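Local coordinates for inactive PncC family protein (Escherichia coli O157:H7, PDB 5KOL), which probably lacks nicotinamide-nucleotide amidohydrolase activity although it belongs to the CinA family, and has no established function of its own, at residues T37-S41 / M98-I103. Residues are numbered along the deposited sequence; the frame is centred on the assembly and turned at random.
Sequences TTAES and MATGAI
Glu-40 OE1 is held by Thr-43 OG1, by Leu-47 N and, weakly, by Gly-45 N, while OE2 takes Ala-48 N; the carboxylate is thus tied down on the face of the strand turned away from helix 92-106. Facing the helix, the same residue offers its backbone: Glu-40 N lies 4.0 Å from Met-98 CE. The thioether chain bends at its last torsion (chi3 65°), bringing Met-98 CE over the face of the Ala-39 to Glu-40 peptide, 4.0 Å from Ala-39 C. Ala-39 CB comes against the helix backbone, 3.8 Å from Met-98 O, an oxygen already accepting the helical bond from Ala-102 N (3.0 Å). The same Ala-39 CB meets Met-98 CB at 4.1 Å and Ala-102 CB at 4.2 Å. At Thr-37 the hydroxyl stands anti to the backbone N (chi1 -176°) and is hydrogen-bonded to Ala-63 O, while CG2 presses on Ala-102 CB, 3.7 Å away, with the hydroxyl also beside that methyl. No hydrogen bond joins the two segments, and small side chains let their axes approach to 7.6 Å at 137°. Helix 92-106 is the last of three in the beta-alpha-beta crossover from strand 61-67 to parallel strand 110-116, packing on strand 36-40 between them in the CinA-family alpha/beta fold.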
ATOM      1  N   THR A  37      -8.318   7.296  -4.713  1.00 24.51           N
ATOM      2  CA  THR A  37      -7.943   6.051  -4.065  1.00 27.99           C
ATOM      3  C   THR A  37      -7.235   5.183  -5.101  1.00 24.99           C
ATOM      4  O   THR A  37      -7.379   5.394  -6.306  1.00 26.68           O
ATOM      5  CB  THR A  37      -9.168   5.324  -3.478  1.00 29.62           C
ATOM      6  OG1 THR A  37      -8.748   4.145  -2.760  1.00 25.94           O
ATOM      7  CG2 THR A  37     -10.147   4.944  -4.599  1.00 23.17           C
ATOM      8  N   THR A  38      -6.451   4.220  -4.624  1.00 21.54           N
ATOM      9  CA  THR A  38      -5.620   3.388  -5.494  1.00 21.54           C
ATOM     10  C   THR A  38      -5.725   1.926  -5.088  1.00 26.06           C
ATOM     11  O   THR A  38      -5.961   1.606  -3.920  1.00 25.98           O
ATOM     12  CB  THR A  38      -4.141   3.805  -5.448  1.00 24.39           C
ATOM     13  OG1 THR A  38      -3.649   3.670  -4.100  1.00 24.13           O
ATOM     14  CG2 THR A  38      -4.002   5.255  -5.897  1.00 25.86           C
ATOM     15  N   ALA A  39      -5.535   1.047  -6.070  1.00 24.85           N
ATOM     16  CA  ALA A  39      -5.522  -0.394  -5.878  1.00 27.91           C
ATOM     17  C   ALA A  39      -4.378  -0.945  -6.712  1.00 27.07           C
ATOM     18  O   ALA A  39      -4.297  -0.653  -7.905  1.00 24.50           O
ATOM     19  CB  ALA A  39      -6.864  -1.033  -6.304  1.00 21.88           C
ATOM     20  N   GLU A  40      -3.488  -1.732  -6.112  1.00 21.78           N
ATOM     21  CA  GLU A  40      -2.372  -2.226  -6.909  1.00 22.36           C
ATOM     22  C   GLU A  40      -2.017  -3.643  -6.508  1.00 22.75           C
ATOM     23  O   GLU A  40      -2.310  -4.091  -5.398  1.00 24.45           O
ATOM     24  CB  GLU A  40      -1.136  -1.314  -6.802  1.00 27.95           C
ATOM     25  CG  GLU A  40      -0.775  -0.957  -5.396  1.00 30.09           C
ATOM     26  CD  GLU A  40       0.261   0.151  -5.312  1.00 25.32           C
ATOM     27  OE1 GLU A  40       1.286   0.075  -6.025  1.00 24.81           O
ATOM     28  OE2 GLU A  40       0.064   1.061  -4.484  1.00 23.22           O
ATOM     29  N   SER A  41      -1.402  -4.351  -7.444  1.00 24.63           N
ATOM     30  CA  SER A  41      -0.918  -5.694  -7.171  1.00 25.85           C
ATOM     31  C   SER A  41       0.604  -5.794  -7.331  1.00 26.72           C
ATOM     32  O   SER A  41       1.352  -5.747  -6.339  1.00 24.78           O
ATOM     33  CB  SER A  41      -1.636  -6.673  -8.100  1.00 29.38           C
ATOM     34  OG  SER A  41      -1.454  -8.004  -7.665  1.00 30.84           O
ATOM     35  N   MET A  98     -10.950  -3.820  -9.939  1.00 28.37           N
ATOM     36  CA  MET A  98     -10.169  -3.287  -8.828  1.00 26.04           C
ATOM     37  C   MET A  98     -10.404  -1.794  -8.675  1.00 29.43           C
ATOM     38  O   MET A  98     -10.463  -1.284  -7.552  1.00 27.41           O
ATOM     39  CB  MET A  98      -8.665  -3.552  -8.963  1.00 24.80           C
ATOM     40  CG  MET A  98      -8.243  -5.006  -8.854  1.00 20.33           C
ATOM     41  SD  MET A  98      -6.554  -5.341  -9.468  1.00 27.97           S
ATOM     42  CE  MET A  98      -5.586  -4.383  -8.262  1.00 23.07           C
ATOM     43  N   ALA A  99     -10.547  -1.081  -9.796  1.00 26.72           N
ATOM     44  CA  ALA A  99     -10.785   0.359  -9.745  1.00 23.16           C
ATOM     45  C   ALA A  99     -12.150   0.682  -9.135  1.00 25.84           C
ATOM     46  O   ALA A  99     -12.284   1.654  -8.383  1.00 28.70           O
ATOM     47  CB  ALA A  99     -10.669   0.958 -11.146  1.00 21.90           C
ATOM     48  N   THR A 100     -13.188  -0.100  -9.460  1.00 27.01           N
ATOM     49  CA  THR A 100     -14.487   0.184  -8.858  1.00 32.44           C
ATOM     50  C   THR A 100     -14.567  -0.319  -7.426  1.00 32.76           C
ATOM     51  O   THR A 100     -15.249   0.301  -6.598  1.00 31.09           O
ATOM     52  CB  THR A 100     -15.632  -0.417  -9.686  1.00 36.83           C
ATOM     53  OG1 THR A 100     -15.464  -1.835  -9.804  1.00 35.78           O
ATOM     54  CG2 THR A 100     -15.678   0.204 -11.074  1.00 32.27           C
ATOM     55  N   GLY A 101     -13.882  -1.426  -7.110  1.00 28.69           N
ATOM     56  CA  GLY A 101     -13.831  -1.877  -5.728  1.00 31.59           C
ATOM     57  C   GLY A 101     -13.180  -0.867  -4.801  1.00 34.90           C
ATOM     58  O   GLY A 101     -13.644  -0.655  -3.678  1.00 28.34           O
ATOM     59  N   ALA A 102     -12.091  -0.227  -5.252  1.00 25.48           N
ATOM     60  CA  ALA A 102     -11.447   0.769  -4.399  1.00 26.57           C
ATOM     61  C   ALA A 102     -12.366   1.960  -4.165  1.00 26.18           C
ATOM     62  O   ALA A 102     -12.434   2.492  -3.047  1.00 28.23           O
ATOM     63  CB  ALA A 102     -10.118   1.227  -5.017  1.00 25.42           C
ATOM     64  N   ILE A 103     -13.070   2.396  -5.208  1.00 28.51           N
ATOM     65  CA  ILE A 103     -14.046   3.475  -5.068  1.00 30.30           C
ATOM     66  C   ILE A 103     -15.035   3.129  -3.966  1.00 32.70           C
ATOM     67  O   ILE A 103     -15.282   3.928  -3.054  1.00 33.29           O
ATOM     68  CB  ILE A 103     -14.741   3.741  -6.418  1.00 34.34           C
ATOM     69  CG1 ILE A 103     -13.747   4.332  -7.438  1.00 29.91           C
ATOM     70  CG2 ILE A 103     -15.964   4.666  -6.266  1.00 30.79           C
ATOM     71  CD1 ILE A 103     -13.480   5.827  -7.281  1.00 25.55           C
TER